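Local coordinates for protein DNA-(apurinic or apyrimidinic site) endonuclease 2 (Xenopus laevis, PDB 6WCD) that acts in DNA base excision repair as a weak apurinic/apyrimidinic endonuclease and a metal-dependent 3'-5' exonuclease, cutting the phosphodiester backbone, at residues G175-I180 / R279-S284. Sequence-based numbering, arbitrary orientation. Where two conformers were deposited one is given.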
loop_
_atom_site.group_PDB
_atom_site.type_symbol
_atom_site.label_atom_id
_atom_site.label_comp_id
_atom_site.label_asym_id
_atom_site.label_seq_id
_atom_site.Cartn_x
_atom_site.Cartn_y
_atom_site.Cartn_z
ATOM N N GLY A 175 -4.915 -2.058 -19.509
ATOM C CA GLY A 175 -6.028 -2.978 -19.347
ATOM C C GLY A 175 -6.069 -3.565 -17.935
ATOM O O GLY A 175 -5.154 -3.420 -17.135
ATOM N N GLY A 176 -7.174 -4.199 -17.632
ATOM C CA GLY A 176 -7.252 -4.779 -16.296
ATOM C C GLY A 176 -7.533 -3.727 -15.228
ATOM O O GLY A 176 -8.071 -2.653 -15.492
ATOM N N HIS A 177 -7.173 -4.066 -14.001
ATOM C CA HIS A 177 -7.591 -3.322 -12.826
ATOM C C HIS A 177 -6.395 -3.002 -11.946
ATOM O O HIS A 177 -5.363 -3.687 -11.978
ATOM C CB HIS A 177 -8.592 -4.117 -12.020
ATOM C CG HIS A 177 -9.810 -4.483 -12.799
ATOM N ND1 HIS A 177 -10.768 -3.562 -13.146
ATOM C CD2 HIS A 177 -10.200 -5.666 -13.333
ATOM C CE1 HIS A 177 -11.710 -4.158 -13.858
ATOM N NE2 HIS A 177 -11.390 -5.442 -13.987
ATOM N N VAL A 178 -6.558 -1.948 -11.152
ATOM C CA VAL A 178 -5.510 -1.447 -10.262
ATOM C C VAL A 178 -6.097 -1.084 -8.904
ATOM O O VAL A 178 -7.093 -0.362 -8.816
ATOM C CB VAL A 178 -4.749 -0.231 -10.842
ATOM C CG1 VAL A 178 -3.709 0.323 -9.845
ATOM C CG2 VAL A 178 -4.098 -0.588 -12.157
ATOM N N ILE A 179 -5.455 -1.572 -7.841
ATOM C CA ILE A 179 -5.711 -1.108 -6.482
ATOM C C ILE A 179 -4.465 -0.405 -5.988
ATOM O O ILE A 179 -3.357 -0.914 -6.167
ATOM C CB ILE A 179 -6.075 -2.266 -5.546
ATOM C CG1 ILE A 179 -7.468 -2.730 -5.788
ATOM C CG2 ILE A 179 -5.885 -1.844 -4.081
ATOM C CD1 ILE A 179 -7.817 -4.055 -5.040
ATOM N N ILE A 180 -4.634 0.772 -5.418
ATOM C CA ILE A 180 -3.574 1.496 -4.708
ATOM C C ILE A 180 -3.985 1.471 -3.257
ATOM O O ILE A 180 -5.070 1.969 -2.914
ATOM C CB ILE A 180 -3.391 2.925 -5.181
ATOM C CG1 ILE A 180 -3.069 2.998 -6.661
ATOM C CG2 ILE A 180 -2.235 3.568 -4.348
ATOM C CD1 ILE A 180 -3.250 4.355 -7.236
ATOM N N ARG A 279 -12.453 2.766 -11.102
ATOM C CA ARG A 279 -13.910 2.869 -10.997
ATOM C C ARG A 279 -14.584 1.534 -11.276
ATOM O O ARG A 279 -15.438 1.082 -10.494
ATOM C CB ARG A 279 -14.433 3.944 -11.939
ATOM C CG ARG A 279 -13.910 5.358 -11.611
ATOM C CD ARG A 279 -14.809 6.374 -12.309
ATOM N NE ARG A 279 -14.386 7.761 -12.145
ATOM C CZ ARG A 279 -15.227 8.798 -12.069
ATOM N NH1 ARG A 279 -16.536 8.621 -12.102
ATOM N NH2 ARG A 279 -14.750 10.037 -11.944
ATOM N N GLU A 280 -14.237 0.886 -12.399
ATOM C CA GLU A 280 -14.939 -0.335 -12.775
ATOM C C GLU A 280 -14.755 -1.451 -11.740
ATOM O O GLU A 280 -15.685 -2.232 -11.473
ATOM C CB GLU A 280 -14.476 -0.805 -14.157
ATOM C CG GLU A 280 -15.361 -1.885 -14.747
ATOM C CD GLU A 280 -14.837 -2.430 -16.069
ATOM O OE1 GLU A 280 -14.964 -3.653 -16.305
ATOM O OE2 GLU A 280 -14.302 -1.634 -16.868
ATOM N N LEU A 281 -13.564 -1.586 -11.189
ATOM C CA LEU A 281 -13.294 -2.592 -10.166
ATOM C C LEU A 281 -14.134 -2.379 -8.935
ATOM O O LEU A 281 -14.742 -3.322 -8.418
ATOM C CB LEU A 281 -11.808 -2.536 -9.793
ATOM C CG LEU A 281 -11.345 -3.569 -8.762
ATOM C CD1 LEU A 281 -11.402 -5.006 -9.336
ATOM C CD2 LEU A 281 -9.933 -3.183 -8.236
ATOM N N VAL A 282 -14.182 -1.162 -8.426
ATOM C CA VAL A 282 -14.948 -0.898 -7.215
ATOM C C VAL A 282 -16.443 -1.133 -7.465
ATOM O O VAL A 282 -17.123 -1.757 -6.657
ATOM C CB VAL A 282 -14.649 0.518 -6.691
ATOM C CG1 VAL A 282 -15.537 0.890 -5.493
ATOM C CG2 VAL A 282 -13.214 0.622 -6.318
ATOM N N GLU A 283 -16.977 -0.628 -8.587
ATOM C CA GLU A 283 -18.405 -0.744 -8.887
ATOM C C GLU A 283 -18.812 -2.187 -9.126
ATOM O O GLU A 283 -19.929 -2.577 -8.765
ATOM C CB GLU A 283 -18.754 0.090 -10.114
ATOM C CG GLU A 283 -18.655 1.581 -9.895
ATOM C CD GLU A 283 -18.840 2.399 -11.192
ATOM O OE1 GLU A 283 -18.821 1.803 -12.292
ATOM O OE2 GLU A 283 -18.983 3.635 -11.106
ATOM N N SER A 284 -17.971 -2.971 -9.792
ATOM C CA SER A 284 -18.405 -4.313 -10.202
ATOM C C SER A 284 -17.872 -5.439 -9.325
ATOM O O SER A 284 -18.499 -6.515 -9.319
ATOM C CB SER A 284 -17.986 -4.602 -11.636
ATOM O OG SER A 284 -18.589 -3.665 -12.498
#
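Glu280 meets the edge of the His177 imidazole, its OE1 lying 4.1 Å from His177 CE1 and near the ring plane. The carboxylate plane stands at 87° to the ring, and no hydrogen bond joins the two; the histidine is hydrogen-bonded to Glu134, through NE2, and to Asn278, through ND1, which probably hold the ring's rotation. One residue on, Leu281 touches His177, Val178 and Ile179. Its CB packs 3.7 Å from His177 ND1, while its CD1 sits over one face of the imidazole in a CH-pi contact, 4.2 Å from the ring centroid and displaced toward the rim. This is a helix laid across a sheet of the endonuclease/exonuclease/phosphatase (DNase I-like) fold: the short helix 279-285 directly follows strand 269-278, the antiparallel neighbour of strand 177-181, and the axes of 279-284 and 177-180 run at 87° to each other. An alanine in place of His177 removes the ring face beneath Leu281 CD1 and would probably leave a gap there, with Glu134 and Asn278 lacking their imidazole partner. Leu281 CB points toward the strand, and chi1 of -178° sets CG anti to the backbone N. The second methyl, CD2, packs 3.5 Å from Ile179 CG1, where Leu136 of the adjoining strand touches both side chains.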